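Local structure of membrane lipoprotein family protein (Aeropyrum pernix, 4PEV) at residues L58-G63 with A97-V102; Y112-L117 with K310-G315; E161-V166 with V250-A255. The protein probably serves as the solute-binding lipoprotein of an ABC transporter, capturing adenosine for delivery to its membrane partner. All blocks are in the same frame, centred on the assembly; numbering follows the deposited sequence.

Interaction 1. Residues L58-G63 with A97-V102; sequences LFDVGG and AVMESV. With ADN (adenosine), chain F.
Leu58 of strand 54-59 and Asp60 of the loop that follows it meet Val102 and Met99 of helix 99-108 in one lobe of a type I periplasmic-binding-protein fold. The helix belongs to the beta-alpha-beta crossover that runs from strand 87-91 to strand 114-118, and strand 54-59 lies between those two in the parallel sheet. As in related binding proteins, the loop leaving the strand lines the ligand pocket, here filled by adenosine. Leu58 sends CD1 to CG1 of Val102, 4.1 Å away, a methyl-to-methyl contact suited to the seam between sheet and helix. Met99, present as selenomethionine from the labelling, reaches further. Its CG lies anti to the carbonyl carbon (chi1 -73°) and its chain runs on extended, which carries SE to 3.9 Å from OD1 of Asp60, while the bend at chi3 turns CE away. The CB of Asp60 leaves the backbone on the side away from the helix, yet its carboxylate swings back so that its two oxygens have different duties. OD1 rests against the selenium; OD2 accepts a hydrogen bond from Leu121 N and lies 3.1 Å from N1 of the adenine. The bond from Leu121 is consistent with a second-shell role, fixing the turn of the carboxylate. With an alanine here, the adenine would probably lose its polar neighbour at N1, Leu121 N its acceptor, and a gap would open beside the selenium. Gly63, with a positive phi of 83°, takes backbone angles at which a CB would press on the preceding carbonyl oxygen, and its own O is held by Asn70, another adenosine-binding residue. Between Asp60 and Gly63 the chain passes the exocyclic amine: CB of Val61 comes within 3.7 Å of N6 of the adenosine.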
loop_
_atom_site.group_PDB
_atom_site.type_symbol
_atom_site.label_atom_id
_atom_site.label_comp_id
_atom_site.label_asym_id
_atom_site.label_seq_id
_atom_site.Cartn_x
_atom_site.Cartn_y
_atom_site.Cartn_z
ATOM N N LEU C 58 -2.623 17.143 -4.632
ATOM C CA LEU C 58 -4.044 17.102 -4.813
ATOM C C LEU C 58 -4.455 15.676 -4.483
ATOM O O LEU C 58 -4.192 14.748 -5.243
ATOM C CB LEU C 58 -4.348 17.514 -6.257
ATOM C CG LEU C 58 -5.693 18.088 -6.716
ATOM C CD1 LEU C 58 -6.458 18.840 -5.637
ATOM C CD2 LEU C 58 -5.480 18.974 -7.929
ATOM N N PHE C 59 -5.041 15.506 -3.305
ATOM C CA PHE C 59 -5.445 14.204 -2.841
ATOM C C PHE C 59 -6.726 13.742 -3.502
ATOM O O PHE C 59 -7.494 14.507 -4.091
ATOM C CB PHE C 59 -5.598 14.176 -1.313
ATOM C CG PHE C 59 -4.307 14.417 -0.570
ATOM C CD1 PHE C 59 -3.251 13.504 -0.660
ATOM C CD2 PHE C 59 -4.138 15.560 0.210
ATOM C CE1 PHE C 59 -2.048 13.733 0.016
ATOM C CE2 PHE C 59 -2.952 15.790 0.895
ATOM C CZ PHE C 59 -1.903 14.878 0.799
ATOM N N ASP C 60 -6.932 12.446 -3.380
ATOM C CA ASP C 60 -8.019 11.757 -4.019
ATOM C C ASP C 60 -9.225 11.906 -3.127
ATOM O O ASP C 60 -10.121 12.682 -3.395
ATOM C CB ASP C 60 -7.646 10.266 -4.145
ATOM C CG ASP C 60 -8.042 9.696 -5.429
ATOM O OD1 ASP C 60 -8.614 10.461 -6.223
ATOM O OD2 ASP C 60 -7.766 8.507 -5.658
ATOM N N VAL C 61 -9.196 11.177 -2.024
ATOM C CA VAL C 61 -10.367 10.944 -1.218
ATOM C C VAL C 61 -10.123 11.566 0.145
ATOM O O VAL C 61 -10.826 12.493 0.552
ATOM C CB VAL C 61 -10.609 9.426 -1.068
ATOM C CG1 VAL C 61 -11.760 9.148 -0.114
ATOM C CG2 VAL C 61 -10.852 8.790 -2.432
ATOM N N GLY C 62 -9.085 11.078 0.818
ATOM C CA GLY C 62 -8.949 11.276 2.239
ATOM C C GLY C 62 -8.271 12.549 2.651
ATOM O O GLY C 62 -8.782 13.276 3.503
ATOM N N GLY C 63 -7.119 12.821 2.057
ATOM C CA GLY C 63 -6.165 13.760 2.650
ATOM C C GLY C 63 -5.282 13.095 3.707
ATOM O O GLY C 63 -5.323 11.879 3.903
ATOM N N ALA C 97 -17.623 14.072 -7.747
ATOM C CA ALA C 97 -18.201 14.911 -8.805
ATOM C C ALA C 97 -17.325 16.089 -9.230
ATOM O O ALA C 97 -17.247 16.436 -10.411
ATOM C CB ALA C 97 -19.554 15.444 -8.346
ATOM N N VAL C 98 -16.686 16.713 -8.248
ATOM C CA VAL C 98 -16.026 17.996 -8.441
ATOM C C VAL C 98 -14.524 17.900 -8.828
ATOM O O VAL C 98 -13.889 18.913 -9.105
ATOM C CB VAL C 98 -16.245 18.853 -7.175
ATOM C CG1 VAL C 98 -15.304 18.432 -6.063
ATOM C CG2 VAL C 98 -16.101 20.338 -7.469
HETATM N N MSE C 99 -13.968 16.694 -8.898
HETATM C CA MSE C 99 -12.537 16.523 -9.129
HETATM C C MSE C 99 -12.064 17.183 -10.379
HETATM O O MSE C 99 -11.034 17.846 -10.367
HETATM C CB MSE C 99 -12.195 15.042 -9.207
HETATM C CG MSE C 99 -12.260 14.408 -7.816
HETATM SE SE MSE C 99 -11.422 12.619 -7.780
HETATM C CE MSE C 99 -13.024 11.587 -8.287
ATOM N N GLU C 100 -12.818 17.021 -11.467
ATOM C CA GLU C 100 -12.398 17.546 -12.775
ATOM C C GLU C 100 -12.363 19.072 -12.808
ATOM O O GLU C 100 -11.422 19.667 -13.346
ATOM C CB GLU C 100 -13.299 17.036 -13.903
ATOM C CG GLU C 100 -12.704 17.255 -15.297
ATOM C CD GLU C 100 -13.719 17.103 -16.424
ATOM O OE1 GLU C 100 -13.425 17.573 -17.554
ATOM O OE2 GLU C 100 -14.801 16.513 -16.188
ATOM N N SER C 101 -13.396 19.690 -12.247
ATOM C CA SER C 101 -13.497 21.138 -12.192
ATOM C C SER C 101 -12.372 21.775 -11.394
ATOM O O SER C 101 -11.844 22.830 -11.749
ATOM C CB SER C 101 -14.807 21.537 -11.557
ATOM O OG SER C 101 -14.873 22.944 -11.553
ATOM N N VAL C 102 -12.034 21.118 -10.298
ATOM C CA VAL C 102 -10.971 21.539 -9.395
ATOM C C VAL C 102 -9.588 21.398 -10.049
ATOM O O VAL C 102 -8.686 22.254 -9.879
ATOM C CB VAL C 102 -11.096 20.713 -8.082
ATOM C CG1 VAL C 102 -9.765 20.480 -7.396
ATOM C CG2 VAL C 102 -12.076 21.394 -7.155
HETATM O "O5'" ADN F . -3.841 1.452 1.625
HETATM C "C5'" ADN F . -3.713 0.448 0.601
HETATM C "C4'" ADN F . -3.703 0.971 -0.839
HETATM O "O4'" ADN F . -4.952 1.566 -1.202
HETATM C "C3'" ADN F . -2.670 2.039 -1.185
HETATM O "O3'" ADN F . -1.371 1.484 -1.416
HETATM C "C2'" ADN F . -3.285 2.692 -2.418
HETATM O "O2'" ADN F . -3.020 1.974 -3.630
HETATM C "C1'" ADN F . -4.761 2.641 -2.118
HETATM N N9 ADN F . -5.218 3.885 -1.472
HETATM C C8 ADN F . -5.095 4.230 -0.168
HETATM N N7 ADN F . -5.648 5.449 0.075
HETATM C C5 ADN F . -6.142 5.884 -1.104
HETATM C C6 ADN F . -6.853 7.084 -1.596
HETATM N N6 ADN F . -7.146 8.084 -0.745
HETATM N N1 ADN F . -7.181 7.148 -2.910
HETATM C C2 ADN F . -6.882 6.159 -3.780
HETATM N N3 ADN F . -6.240 5.045 -3.407
HETATM C C4 ADN F . -5.850 4.855 -2.117
#

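Interaction 2. Residues Y112-L117 with K310-G315; sequences YDLIVL and KDVVEG
The CA atoms of Leu114 and Val312 stand 7.3 Å apart where the start of strand 114-118 packs against the last turn of helix 301-313. The strand sits inside the parallel sheet of one lobe of this two-lobed alpha/beta binding-protein fold, hydrogen-bonded to strand 54-59 on one side and strand 137-141 on the other. The helix lies on one face of that sheet; Ile115, the next residue of the strand, turns instead to Leu103 and Ala106 of helix 99-108. The contact is purely apolar and rests on Val312, the one helix residue that touches the strand segment. With CG1 of Val312 anti to the backbone N (chi1 172°), CG2 is left beside that N and settles into the fork of Leu114, 4.0 Å from CD1 of Leu114 and equally far from CD2. CB of Leu114 closes the approach at 4.1 Å from the same methyl. Leu114 can offer both branches because its CG is anti to the backbone N (chi1 -176°), which holds the fork out from the sheet. The other valine methyl, CG1 of Val312, skims CB of Asp113 at 4.3 Å, where the contact becomes more open. The carboxylate of Asp113 works elsewhere: OD2 accepts a hydrogen bond from Ser54 N at the start of the neighbouring strand. Directly after the contact the helix ends in a Schellman motif, with Arg316 N bonded to Asp311 O. Gly315 suits its C-prime position through a positive phi of 47°, and its N donates to the carbonyl O of Val312 at 3.1 Å.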
loop_
_atom_site.group_PDB
_atom_site.type_symbol
_atom_site.label_atom_id
_atom_site.label_comp_id
_atom_site.label_asym_id
_atom_site.label_seq_id
_atom_site.Cartn_x
_atom_site.Cartn_y
_atom_site.Cartn_z
ATOM N N TYR C 112 0.992 26.925 -10.331
ATOM C CA TYR C 112 1.741 25.730 -9.978
ATOM C C TYR C 112 2.613 25.218 -11.118
ATOM O O TYR C 112 2.130 24.895 -12.199
ATOM C CB TYR C 112 0.788 24.629 -9.513
ATOM C CG TYR C 112 -0.053 25.085 -8.379
ATOM C CD1 TYR C 112 0.481 25.220 -7.115
ATOM C CD2 TYR C 112 -1.373 25.416 -8.570
ATOM C CE1 TYR C 112 -0.283 25.685 -6.063
ATOM C CE2 TYR C 112 -2.155 25.864 -7.533
ATOM C CZ TYR C 112 -1.605 25.994 -6.285
ATOM O OH TYR C 112 -2.388 26.437 -5.258
ATOM N N ASP C 113 3.905 25.123 -10.832
ATOM C CA ASP C 113 4.863 24.562 -11.755
ATOM C C ASP C 113 4.584 23.072 -11.968
ATOM O O ASP C 113 4.747 22.554 -13.069
ATOM C CB ASP C 113 6.280 24.816 -11.240
ATOM C CG ASP C 113 6.553 26.307 -11.023
ATOM O OD1 ASP C 113 6.877 27.035 -11.995
ATOM O OD2 ASP C 113 6.415 26.765 -9.872
ATOM N N LEU C 114 4.131 22.402 -10.916
ATOM C CA LEU C 114 3.753 20.985 -10.970
ATOM C C LEU C 114 2.452 20.781 -10.185
ATOM O O LEU C 114 2.248 21.376 -9.107
ATOM C CB LEU C 114 4.867 20.111 -10.368
ATOM C CG LEU C 114 4.723 18.584 -10.392
ATOM C CD1 LEU C 114 4.741 18.022 -11.804
ATOM C CD2 LEU C 114 5.825 17.946 -9.564
ATOM N N ILE C 115 1.573 19.956 -10.738
ATOM C CA ILE C 115 0.406 19.506 -10.014
ATOM C C ILE C 115 0.607 18.016 -9.779
ATOM O O ILE C 115 0.779 17.252 -10.730
ATOM C CB ILE C 115 -0.898 19.809 -10.772
ATOM C CG1 ILE C 115 -1.082 21.328 -10.903
ATOM C CG2 ILE C 115 -2.103 19.206 -10.047
ATOM C CD1 ILE C 115 -2.294 21.733 -11.715
ATOM N N VAL C 116 0.615 17.625 -8.505
ATOM C CA VAL C 116 0.819 16.243 -8.114
ATOM C C VAL C 116 -0.518 15.624 -7.754
ATOM O O VAL C 116 -1.231 16.132 -6.895
ATOM C CB VAL C 116 1.771 16.128 -6.917
ATOM C CG1 VAL C 116 1.898 14.678 -6.475
ATOM C CG2 VAL C 116 3.133 16.689 -7.278
ATOM N N LEU C 117 -0.844 14.515 -8.403
ATOM C CA LEU C 117 -2.161 13.915 -8.265
ATOM C C LEU C 117 -2.052 12.558 -7.584
ATOM O O LEU C 117 -1.542 11.594 -8.160
ATOM C CB LEU C 117 -2.823 13.804 -9.642
ATOM C CG LEU C 117 -3.012 15.152 -10.354
ATOM C CD1 LEU C 117 -3.431 14.932 -11.790
ATOM C CD2 LEU C 117 -4.023 16.029 -9.631
ATOM N N LYS C 310 11.605 17.090 -7.627
ATOM C CA LYS C 310 13.022 17.373 -7.878
ATOM C C LYS C 310 13.263 17.541 -9.377
ATOM O O LYS C 310 13.797 18.555 -9.813
ATOM C CB LYS C 310 13.907 16.261 -7.329
ATOM C CG LYS C 310 15.332 16.696 -7.108
ATOM C CD LYS C 310 16.211 15.528 -6.713
ATOM C CE LYS C 310 17.548 16.020 -6.176
ATOM N NZ LYS C 310 18.582 14.962 -6.328
ATOM N N ASP C 311 12.827 16.561 -10.164
ATOM C CA ASP C 311 12.888 16.654 -11.624
ATOM C C ASP C 311 12.475 18.056 -12.090
ATOM O O ASP C 311 13.203 18.690 -12.844
ATOM C CB ASP C 311 12.011 15.581 -12.299
ATOM C CG ASP C 311 12.679 14.186 -12.348
ATOM O OD1 ASP C 311 13.709 13.952 -11.679
ATOM O OD2 ASP C 311 12.165 13.305 -13.073
ATOM N N VAL C 312 11.340 18.563 -11.621
ATOM C CA VAL C 312 10.904 19.900 -12.041
ATOM C C VAL C 312 11.876 20.974 -11.580
ATOM O O VAL C 312 12.199 21.874 -12.344
ATOM C CB VAL C 312 9.494 20.256 -11.542
ATOM C CG1 VAL C 312 9.167 21.720 -11.830
ATOM C CG2 VAL C 312 8.468 19.345 -12.198
ATOM N N VAL C 313 12.349 20.869 -10.342
ATOM C CA VAL C 313 13.250 21.874 -9.776
ATOM C C VAL C 313 14.542 22.005 -10.590
ATOM O O VAL C 313 15.119 23.093 -10.689
ATOM C CB VAL C 313 13.540 21.585 -8.277
ATOM C CG1 VAL C 313 14.775 22.333 -7.778
ATOM C CG2 VAL C 313 12.334 21.963 -7.426
ATOM N N GLU C 314 14.973 20.894 -11.185
ATOM C CA GLU C 314 16.203 20.845 -11.974
ATOM C C GLU C 314 15.936 20.789 -13.491
ATOM O O GLU C 314 16.776 20.331 -14.249
ATOM C CB GLU C 314 17.023 19.650 -11.502
ATOM C CG GLU C 314 17.146 19.637 -9.991
ATOM C CD GLU C 314 18.244 18.734 -9.474
ATOM O OE1 GLU C 314 19.054 19.211 -8.649
ATOM O OE2 GLU C 314 18.295 17.547 -9.872
ATOM N N GLY C 315 14.762 21.257 -13.920
ATOM C CA GLY C 315 14.351 21.249 -15.330
ATOM C C GLY C 315 14.544 19.958 -16.117
ATOM O O GLY C 315 14.690 20.008 -17.333
#

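Interaction 3. Residues E161-V166 with V250-A255; sequences EVASLV and VFYGVA. With ADN (adenosine), chain F.
Helix 159-181 runs past strand 248-254 with the CA atoms of Val166 and Tyr252 8.1 Å apart, a helix-on-sheet contact in the interior of the second lobe of the periplasmic-binding-protein fold. The strand is an inner one of its mixed sheet, and its carboxyl end opens into the adenosine pocket. Tyr252 carries the contact. Its ring stands out from the strand with CG anti to the backbone N (chi1 -171°), and Val166 comes to it nearly at a right angle. CG1 of Val166 lies 3.5 Å from the centroid of the Tyr252 ring and only 1° off the ring normal, a CH-pi contact placed squarely over the face. A branched valine does this well: CG1 covers the ring centre while CG2 reaches the phenolic end, 4.2 Å from OH of Tyr252. The opposite face receives CG2 of Val254, 3.5 Å above the plane but shifted toward the rim, so two valines clasp the ring from both sides. Ala163 meets the edge, where its small side chain lets the helix come close; its CB is 4.2 Å from OH of Tyr252. That buried hydroxyl is satisfied by a hydrogen bond with OE1 of Gln281, on the strand alongside. In the helix, OG of Ser164 folds back to the carbonyl O of Glu161, 2.7 Å away, and is also hydrogen-bonded to Gln160 O, so the preceding turn of backbone satisfies a buried hydroxyl. Tyr252 itself stays behind the pocket, and the residues just beyond it reach the ligand: N of Ala255, which is hydrogen-bonded to ND1 of His259, is 3.5 Å from O5' of the adenosine, and C of Val254 lies 3.4 Å from its C5' atom.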
loop_
_atom_site.group_PDB
_atom_site.type_symbol
_atom_site.label_atom_id
_atom_site.label_comp_id
_atom_site.label_asym_id
_atom_site.label_seq_id
_atom_site.Cartn_x
_atom_site.Cartn_y
_atom_site.Cartn_z
ATOM N N GLU C 161 4.215 -7.595 -6.589
ATOM C CA GLU C 161 5.527 -7.998 -6.144
ATOM C C GLU C 161 5.571 -8.020 -4.620
ATOM O O GLU C 161 5.848 -9.071 -4.030
ATOM C CB GLU C 161 6.617 -7.102 -6.762
ATOM C CG GLU C 161 6.668 -7.182 -8.295
ATOM C CD GLU C 161 7.868 -6.483 -8.942
ATOM O OE1 GLU C 161 8.763 -5.963 -8.240
ATOM O OE2 GLU C 161 7.915 -6.452 -10.189
ATOM N N VAL C 162 5.249 -6.894 -3.981
ATOM C CA VAL C 162 5.286 -6.810 -2.508
ATOM C C VAL C 162 4.158 -7.607 -1.796
ATOM O O VAL C 162 4.399 -8.231 -0.765
ATOM C CB VAL C 162 5.320 -5.337 -2.025
ATOM C CG1 VAL C 162 3.951 -4.673 -2.137
ATOM C CG2 VAL C 162 5.832 -5.249 -0.597
ATOM N N ALA C 163 2.945 -7.586 -2.339
ATOM C CA ALA C 163 1.823 -8.312 -1.748
ATOM C C ALA C 163 2.057 -9.821 -1.726
ATOM O O ALA C 163 1.645 -10.504 -0.781
ATOM C CB ALA C 163 0.543 -8.007 -2.502
ATOM N N SER C 164 2.690 -10.345 -2.774
ATOM C CA SER C 164 3.044 -11.756 -2.813
ATOM C C SER C 164 3.975 -12.114 -1.672
ATOM O O SER C 164 3.843 -13.185 -1.093
ATOM C CB SER C 164 3.674 -12.153 -4.169
ATOM O OG SER C 164 4.938 -11.537 -4.401
ATOM N N LEU C 165 4.921 -11.238 -1.350
ATOM C CA LEU C 165 5.820 -11.511 -0.226
ATOM C C LEU C 165 5.019 -11.544 1.064
ATOM O O LEU C 165 5.250 -12.388 1.929
ATOM C CB LEU C 165 6.906 -10.458 -0.115
ATOM C CG LEU C 165 7.787 -10.333 -1.345
ATOM C CD1 LEU C 165 8.891 -9.311 -1.120
ATOM C CD2 LEU C 165 8.391 -11.679 -1.700
ATOM N N VAL C 166 4.072 -10.616 1.173
ATOM C CA VAL C 166 3.188 -10.522 2.317
ATOM C C VAL C 166 2.302 -11.768 2.399
ATOM O O VAL C 166 2.075 -12.292 3.486
ATOM C CB VAL C 166 2.356 -9.212 2.240
ATOM C CG1 VAL C 166 1.101 -9.281 3.096
ATOM C CG2 VAL C 166 3.216 -8.019 2.637
ATOM N N VAL C 250 -5.044 -13.495 10.455
ATOM C CA VAL C 250 -3.995 -12.633 9.972
ATOM C C VAL C 250 -4.608 -11.676 8.971
ATOM O O VAL C 250 -5.254 -12.107 8.010
ATOM C CB VAL C 250 -2.905 -13.447 9.297
ATOM C CG1 VAL C 250 -1.746 -12.540 8.900
ATOM C CG2 VAL C 250 -2.448 -14.562 10.233
ATOM N N PHE C 251 -4.374 -10.384 9.188
ATOM C CA PHE C 251 -5.145 -9.320 8.561
ATOM C C PHE C 251 -4.291 -8.306 7.827
ATOM O O PHE C 251 -3.729 -7.414 8.463
ATOM C CB PHE C 251 -5.895 -8.562 9.638
ATOM C CG PHE C 251 -7.124 -9.241 10.101
ATOM C CD1 PHE C 251 -7.074 -10.127 11.148
ATOM C CD2 PHE C 251 -8.329 -8.974 9.493
ATOM C CE1 PHE C 251 -8.212 -10.745 11.599
ATOM C CE2 PHE C 251 -9.476 -9.596 9.920
ATOM C CZ PHE C 251 -9.420 -10.487 10.982
ATOM N N TYR C 252 -4.242 -8.403 6.496
ATOM C CA TYR C 252 -3.491 -7.452 5.662
ATOM C C TYR C 252 -4.300 -6.197 5.384
ATOM O O TYR C 252 -5.400 -6.266 4.844
ATOM C CB TYR C 252 -3.125 -8.121 4.338
ATOM C CG TYR C 252 -2.183 -7.371 3.452
ATOM C CD1 TYR C 252 -1.276 -6.446 3.957
ATOM C CD2 TYR C 252 -2.150 -7.645 2.088
ATOM C CE1 TYR C 252 -0.391 -5.786 3.111
ATOM C CE2 TYR C 252 -1.266 -7.005 1.230
ATOM C CZ TYR C 252 -0.393 -6.077 1.740
ATOM O OH TYR C 252 0.469 -5.442 0.881
ATOM N N GLY C 253 -3.744 -5.041 5.713
ATOM C CA GLY C 253 -4.461 -3.774 5.546
ATOM C C GLY C 253 -4.232 -3.132 4.202
ATOM O O GLY C 253 -3.188 -2.565 3.965
ATOM N N VAL C 254 -5.216 -3.212 3.318
ATOM C CA VAL C 254 -5.070 -2.662 1.972
ATOM C C VAL C 254 -6.170 -1.625 1.664
ATOM O O VAL C 254 -6.717 -1.583 0.563
ATOM C CB VAL C 254 -5.072 -3.776 0.896
ATOM C CG1 VAL C 254 -4.368 -3.286 -0.360
ATOM C CG2 VAL C 254 -4.389 -5.039 1.396
ATOM N N ALA C 255 -6.431 -0.737 2.616
ATOM C CA ALA C 255 -7.589 0.149 2.541
ATOM C C ALA C 255 -7.359 1.577 3.061
ATOM O O ALA C 255 -8.302 2.229 3.517
ATOM C CB ALA C 255 -8.739 -0.500 3.294
HETATM O "O5'" ADN F . -3.841 1.452 1.625
HETATM C "C5'" ADN F . -3.713 0.448 0.601
HETATM C "C4'" ADN F . -3.703 0.971 -0.839
HETATM O "O4'" ADN F . -4.952 1.566 -1.202
HETATM C "C3'" ADN F . -2.670 2.039 -1.185
HETATM O "O3'" ADN F . -1.371 1.484 -1.416
HETATM C "C2'" ADN F . -3.285 2.692 -2.418
HETATM O "O2'" ADN F . -3.020 1.974 -3.630
HETATM C "C1'" ADN F . -4.761 2.641 -2.118
HETATM N N9 ADN F . -5.218 3.885 -1.472
HETATM C C8 ADN F . -5.095 4.230 -0.168
HETATM N N7 ADN F . -5.648 5.449 0.075
HETATM C C5 ADN F . -6.142 5.884 -1.104
HETATM C C6 ADN F . -6.853 7.084 -1.596
HETATM N N6 ADN F . -7.146 8.084 -0.745
HETATM N N1 ADN F . -7.181 7.148 -2.910
HETATM C C2 ADN F . -6.882 6.159 -3.780
HETATM N N3 ADN F . -6.240 5.045 -3.407
HETATM C C4 ADN F . -5.850 4.855 -2.117
#

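In the fold
Interactions 1 and 2 share one sheet: strands 54-59 and 114-118 are neighbours in it, and Leu58 N probably bonds to Val116 O across them, while CD2 of Leu58 packs on CD2 of Leu117. Interaction 1 is buried and turns polar where it reaches the ligand; interaction 2, away from the pocket, is partly buried and purely apolar. Interaction 3 belongs to the other sheet, nearest the centre of the chain, and is built around an aromatic ring. Interactions 1 and 3 do not touch, their centres being about 27 Å apart, yet both reach the same adenosine, one at its base and the other at its 5' end.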